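Local coordinates for GCN5-related N-acetyltransferase (Streptococcus suis, PDB 3G3S), which probably transfers an acetyl group from acetyl-coenzyme A to an amine, as members of the GCN5-related N-acetyltransferase family do, its own substrate being unknown, at residues Q78-A81 and W82-I86; N149-D152 and V153-L157. All coordinates share one frame; numbering follows the deposited sequence.

Interaction 1. Residues Q78-A81 and W82-I86; sequences QNQA and WSDLI. With EDO (1,2-ethanediol), chain H; EDO (1,2-ethanediol), chain G.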
# COMPACT_ATOMS: atom_id res chain seq x y z
N GLN A 78 -13.14 -18.94 -3.12
CA GLN A 78 -12.79 -18.35 -4.39
C GLN A 78 -13.45 -19.12 -5.50
O GLN A 78 -13.82 -18.55 -6.53
CB GLN A 78 -11.29 -18.46 -4.60
CG GLN A 78 -10.80 -17.91 -5.95
CD GLN A 78 -9.30 -17.99 -6.09
OE1 GLN A 78 -8.65 -19.03 -5.79
NE2 GLN A 78 -8.71 -16.91 -6.57
N ASN A 79 -13.57 -20.42 -5.30
CA ASN A 79 -14.07 -21.32 -6.34
C ASN A 79 -14.87 -22.50 -5.79
O ASN A 79 -14.94 -22.73 -4.60
CB ASN A 79 -12.89 -21.77 -7.22
CG ASN A 79 -11.80 -22.44 -6.42
OD1 ASN A 79 -12.06 -23.41 -5.77
ND2 ASN A 79 -10.59 -21.90 -6.43
N GLN A 80 -15.47 -23.25 -6.70
CA GLN A 80 -16.34 -24.35 -6.35
C GLN A 80 -15.58 -25.49 -5.69
O GLN A 80 -16.18 -26.26 -4.94
CB GLN A 80 -17.08 -24.83 -7.59
CG GLN A 80 -18.09 -25.92 -7.29
CD GLN A 80 -19.17 -25.49 -6.36
OE1 GLN A 80 -19.85 -24.50 -6.61
NE2 GLN A 80 -19.40 -26.26 -5.29
N ALA A 81 -14.28 -25.59 -5.96
CA ALA A 81 -13.44 -26.65 -5.35
C ALA A 81 -13.35 -26.42 -3.83
O ALA A 81 -13.40 -27.36 -3.02
CB ALA A 81 -12.07 -26.69 -5.99
N TRP A 82 -13.22 -25.16 -3.45
CA TRP A 82 -13.27 -24.80 -2.05
C TRP A 82 -14.66 -25.09 -1.44
O TRP A 82 -14.74 -25.68 -0.38
CB TRP A 82 -12.93 -23.34 -1.85
CG TRP A 82 -11.49 -23.00 -1.72
CD1 TRP A 82 -10.70 -22.45 -2.67
CD2 TRP A 82 -10.68 -23.19 -0.58
NE1 TRP A 82 -9.47 -22.22 -2.18
CE2 TRP A 82 -9.40 -22.71 -0.90
CE3 TRP A 82 -10.90 -23.74 0.70
CZ2 TRP A 82 -8.34 -22.71 0.02
CZ3 TRP A 82 -9.86 -23.76 1.61
CH2 TRP A 82 -8.59 -23.24 1.26
N SER A 83 -15.74 -24.73 -2.13
CA SER A 83 -17.08 -25.00 -1.62
C SER A 83 -17.31 -26.48 -1.35
O SER A 83 -17.93 -26.85 -0.36
CB SER A 83 -18.12 -24.50 -2.59
OG SER A 83 -17.99 -23.10 -2.73
N ASP A 84 -16.83 -27.31 -2.27
CA ASP A 84 -16.99 -28.74 -2.19
C ASP A 84 -16.24 -29.25 -0.98
O ASP A 84 -16.72 -30.17 -0.31
CB ASP A 84 -16.47 -29.44 -3.44
CG ASP A 84 -17.32 -29.18 -4.68
OD1 ASP A 84 -18.44 -28.68 -4.57
OD2 ASP A 84 -16.86 -29.53 -5.76
N LEU A 85 -15.08 -28.68 -0.69
CA LEU A 85 -14.32 -29.12 0.48
C LEU A 85 -15.03 -28.71 1.77
O LEU A 85 -15.12 -29.49 2.70
CB LEU A 85 -12.90 -28.57 0.46
CG LEU A 85 -12.03 -29.00 1.65
CD1 LEU A 85 -11.89 -30.53 1.61
CD2 LEU A 85 -10.64 -28.26 1.66
N ILE A 86 -15.49 -27.48 1.82
CA ILE A 86 -16.21 -26.97 2.99
C ILE A 86 -17.40 -27.89 3.30
O ILE A 86 -17.60 -28.31 4.42
CB ILE A 86 -16.71 -25.48 2.75
CG1 ILE A 86 -15.53 -24.51 2.66
CG2 ILE A 86 -17.61 -25.03 3.87
CD1 ILE A 86 -15.85 -23.09 2.07
C1 EDO H . -17.52 -20.20 -5.19
O1 EDO H . -16.92 -19.21 -6.03
C2 EDO H . -18.24 -21.19 -6.09
O2 EDO H . -19.33 -20.48 -6.70
C1 EDO G . -13.49 -15.00 -8.28
O1 EDO G . -12.08 -14.71 -8.28
C2 EDO G . -14.05 -14.93 -6.88
O2 EDO G . -15.22 -15.71 -6.80
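Asn79 turns its amide back over the first turn of helix 80-90, and its OD1 accepts from Trp82 N at 3.1 Å, with an N-H...O angle of 156°. The same oxygen takes a weaker, bent bond from Ala81 N, so two amides at the start of the helix share one acceptor. With chi1 at 57°, CG sits between the backbone N and the carbonyl carbon, and this curl holds OD1 above the helix end. Asn79 OD1 also lies 3.5 Å from Trp82 CD1; amide and indole planes are 32° apart. Behind this, the main chain winds on, Asn79 O receiving Ser83 N and Ala81 O receiving Leu85 N. The tight side is the buried indole of Trp82, wedged among Leu56 of strand 52-58, Pro60, and Leu64 and Leu65 of helix 62-68; Ser83, also buried, bonds through OG to Gln244. On the outer side, Gln80 and Asp84 meet one turn apart: Gln80 NE2 gives a hydrogen to Asp84 OD1 at 2.7 Å. Asp84 OD1 lies near the plane of the Gln80 amide, whereas NE2 meets that oxygen from above the carboxylate plane. The bend of Gln80 at its second torsion brings the amide round to that partner, while its OE1 accepts from Gln244 NE2. Ethanediol, probably from the crystallisation liquor, occupies the loose margin, one molecule donating through O2 to Gln78 O at 3.2 Å; the amide of Gln78 reaches Gly58 N and Leu12 O. This is an asparagine N-cap, placed where strand 73-77 passes into helix 80-90 in the alpha/beta fold.

Interaction 2. Residues N149-D152 and V153-L157; sequences NYID and VEQFL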
# COMPACT_ATOMS: atom_id res chain seq x y z
N ASN A 149 -14.09 -3.96 14.53
CA ASN A 149 -13.00 -4.61 13.83
C ASN A 149 -11.69 -3.88 13.99
O ASN A 149 -10.66 -4.43 13.69
CB ASN A 149 -13.36 -4.77 12.36
CG ASN A 149 -14.45 -5.76 12.16
OD1 ASN A 149 -14.32 -6.92 12.58
ND2 ASN A 149 -15.54 -5.33 11.57
N TYR A 150 -11.74 -2.65 14.48
CA TYR A 150 -10.55 -1.87 14.69
C TYR A 150 -9.95 -2.26 16.06
O TYR A 150 -10.67 -2.67 16.95
CB TYR A 150 -10.86 -0.37 14.52
CG TYR A 150 -11.18 -0.08 13.06
CD1 TYR A 150 -12.42 -0.42 12.54
CD2 TYR A 150 -10.23 0.44 12.19
CE1 TYR A 150 -12.74 -0.21 11.19
CE2 TYR A 150 -10.54 0.66 10.83
CZ TYR A 150 -11.82 0.32 10.35
OH TYR A 150 -12.19 0.47 9.04
N ILE A 151 -8.63 -2.18 16.19
CA ILE A 151 -7.94 -2.60 17.43
C ILE A 151 -8.36 -1.80 18.64
O ILE A 151 -8.42 -2.33 19.72
CB ILE A 151 -6.39 -2.54 17.31
CG1 ILE A 151 -5.87 -3.43 16.16
CG2 ILE A 151 -5.77 -2.92 18.64
CD1 ILE A 151 -6.50 -4.85 16.04
N ASP A 152 -8.62 -0.51 18.45
CA ASP A 152 -9.06 0.38 19.52
C ASP A 152 -9.62 1.64 18.89
O ASP A 152 -9.59 1.80 17.68
CB ASP A 152 -7.91 0.71 20.47
CG ASP A 152 -6.71 1.31 19.77
OD1 ASP A 152 -6.81 1.80 18.63
OD2 ASP A 152 -5.63 1.30 20.39
N VAL A 153 -10.12 2.54 19.74
CA VAL A 153 -10.70 3.82 19.29
C VAL A 153 -9.73 4.67 18.45
O VAL A 153 -10.12 5.35 17.49
CB VAL A 153 -11.23 4.62 20.52
CG1 VAL A 153 -10.10 4.96 21.47
CG2 VAL A 153 -11.99 5.87 20.08
N GLU A 154 -8.46 4.60 18.81
CA GLU A 154 -7.41 5.35 18.16
C GLU A 154 -7.27 4.88 16.71
O GLU A 154 -7.24 5.70 15.78
CB GLU A 154 -6.07 5.13 18.91
CG GLU A 154 -6.13 5.35 20.45
CD GLU A 154 -6.46 6.77 20.81
OE1 GLU A 154 -6.50 7.61 19.89
OE2 GLU A 154 -6.63 7.05 22.01
N GLN A 155 -7.19 3.57 16.51
CA GLN A 155 -7.14 3.04 15.16
C GLN A 155 -8.45 3.36 14.40
O GLN A 155 -8.42 3.78 13.24
CB GLN A 155 -6.90 1.54 15.20
CG GLN A 155 -6.40 1.01 13.87
CD GLN A 155 -6.32 -0.50 13.80
OE1 GLN A 155 -7.28 -1.20 14.14
NE2 GLN A 155 -5.22 -0.99 13.28
N PHE A 156 -9.61 3.20 15.05
CA PHE A 156 -10.85 3.50 14.36
C PHE A 156 -10.88 4.95 13.91
O PHE A 156 -11.20 5.22 12.77
CB PHE A 156 -12.09 3.25 15.20
CG PHE A 156 -13.35 3.65 14.49
CD1 PHE A 156 -13.90 2.80 13.54
CD2 PHE A 156 -13.94 4.88 14.73
CE1 PHE A 156 -15.03 3.16 12.84
CE2 PHE A 156 -15.09 5.26 14.04
CZ PHE A 156 -15.62 4.39 13.06
N LEU A 157 -10.53 5.87 14.80
CA LEU A 157 -10.54 7.28 14.41
C LEU A 157 -9.48 7.60 13.35
O LEU A 157 -9.69 8.43 12.49
CB LEU A 157 -10.37 8.18 15.65
CG LEU A 157 -11.55 8.26 16.61
CD1 LEU A 157 -11.23 9.14 17.80
CD2 LEU A 157 -12.79 8.77 15.90
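An aspartate N-cap opens helix 153-159, and the residues before it fold back onto the first turn. Asp152 OD1 accepts from Gln155 N at 2.8 Å, nearly straight at 170° and close to the line of its own C-O bond. With chi1 at 56°, the carboxylate is tucked back over the helix start, where the amide dipoles would probably stabilise its negative charge. Asp152 O begins the regular pattern by taking Phe156 N at 3.0 Å. Gln155 answers in the reverse direction: its extended side chain carries OE1 to Ile151 N, 2.6 Å away, in a bond that is almost linear at the hydrogen though the donor is tilted well out of the carbonyl plane. Along the same flank, Ile151 CG1 comes to 3.3 Å from Gln155 OE1, laying an aliphatic branch beside the amide. On the buried side, Tyr150 and Phe156 form a T-shaped pair with planes at 88°: the CD1 edge of Phe156 points at the face of Tyr150, toward the rim of that ring, and Phe156 CD1 comes to 3.7 Å from Tyr150 CD1. Tyr150 OH is held by Ser180 and, weakly, by Ser177 on strand 170-181, against which Phe156 also packs. Val153 touches Arg131 and Tyr134 of helix 131-139, and Glu154 makes a salt bridge to Arg131, tying this short helix to the one before it.

Interactions 1 and 2 both start a helix from a capped end, but they lie on opposite sides of the chain's centre, about 33 Å apart between centres, and share no element. Each has a buried aromatic side and a more exposed polar rim. At 78-86 the cap is a neutral amide that takes one good and one weak backbone N-H, and the indole finds most of its neighbours outside the segments, with Asn79 at its CD1 corner. At 149-157 it is a carboxylate, the incoming loop is further held by a glutamine reaching back, and two rings meet within the contact. Interaction 1 follows directly from a sheet strand; interaction 2 follows a loop, and its helix rests against helix 131-139 and strand 170-181.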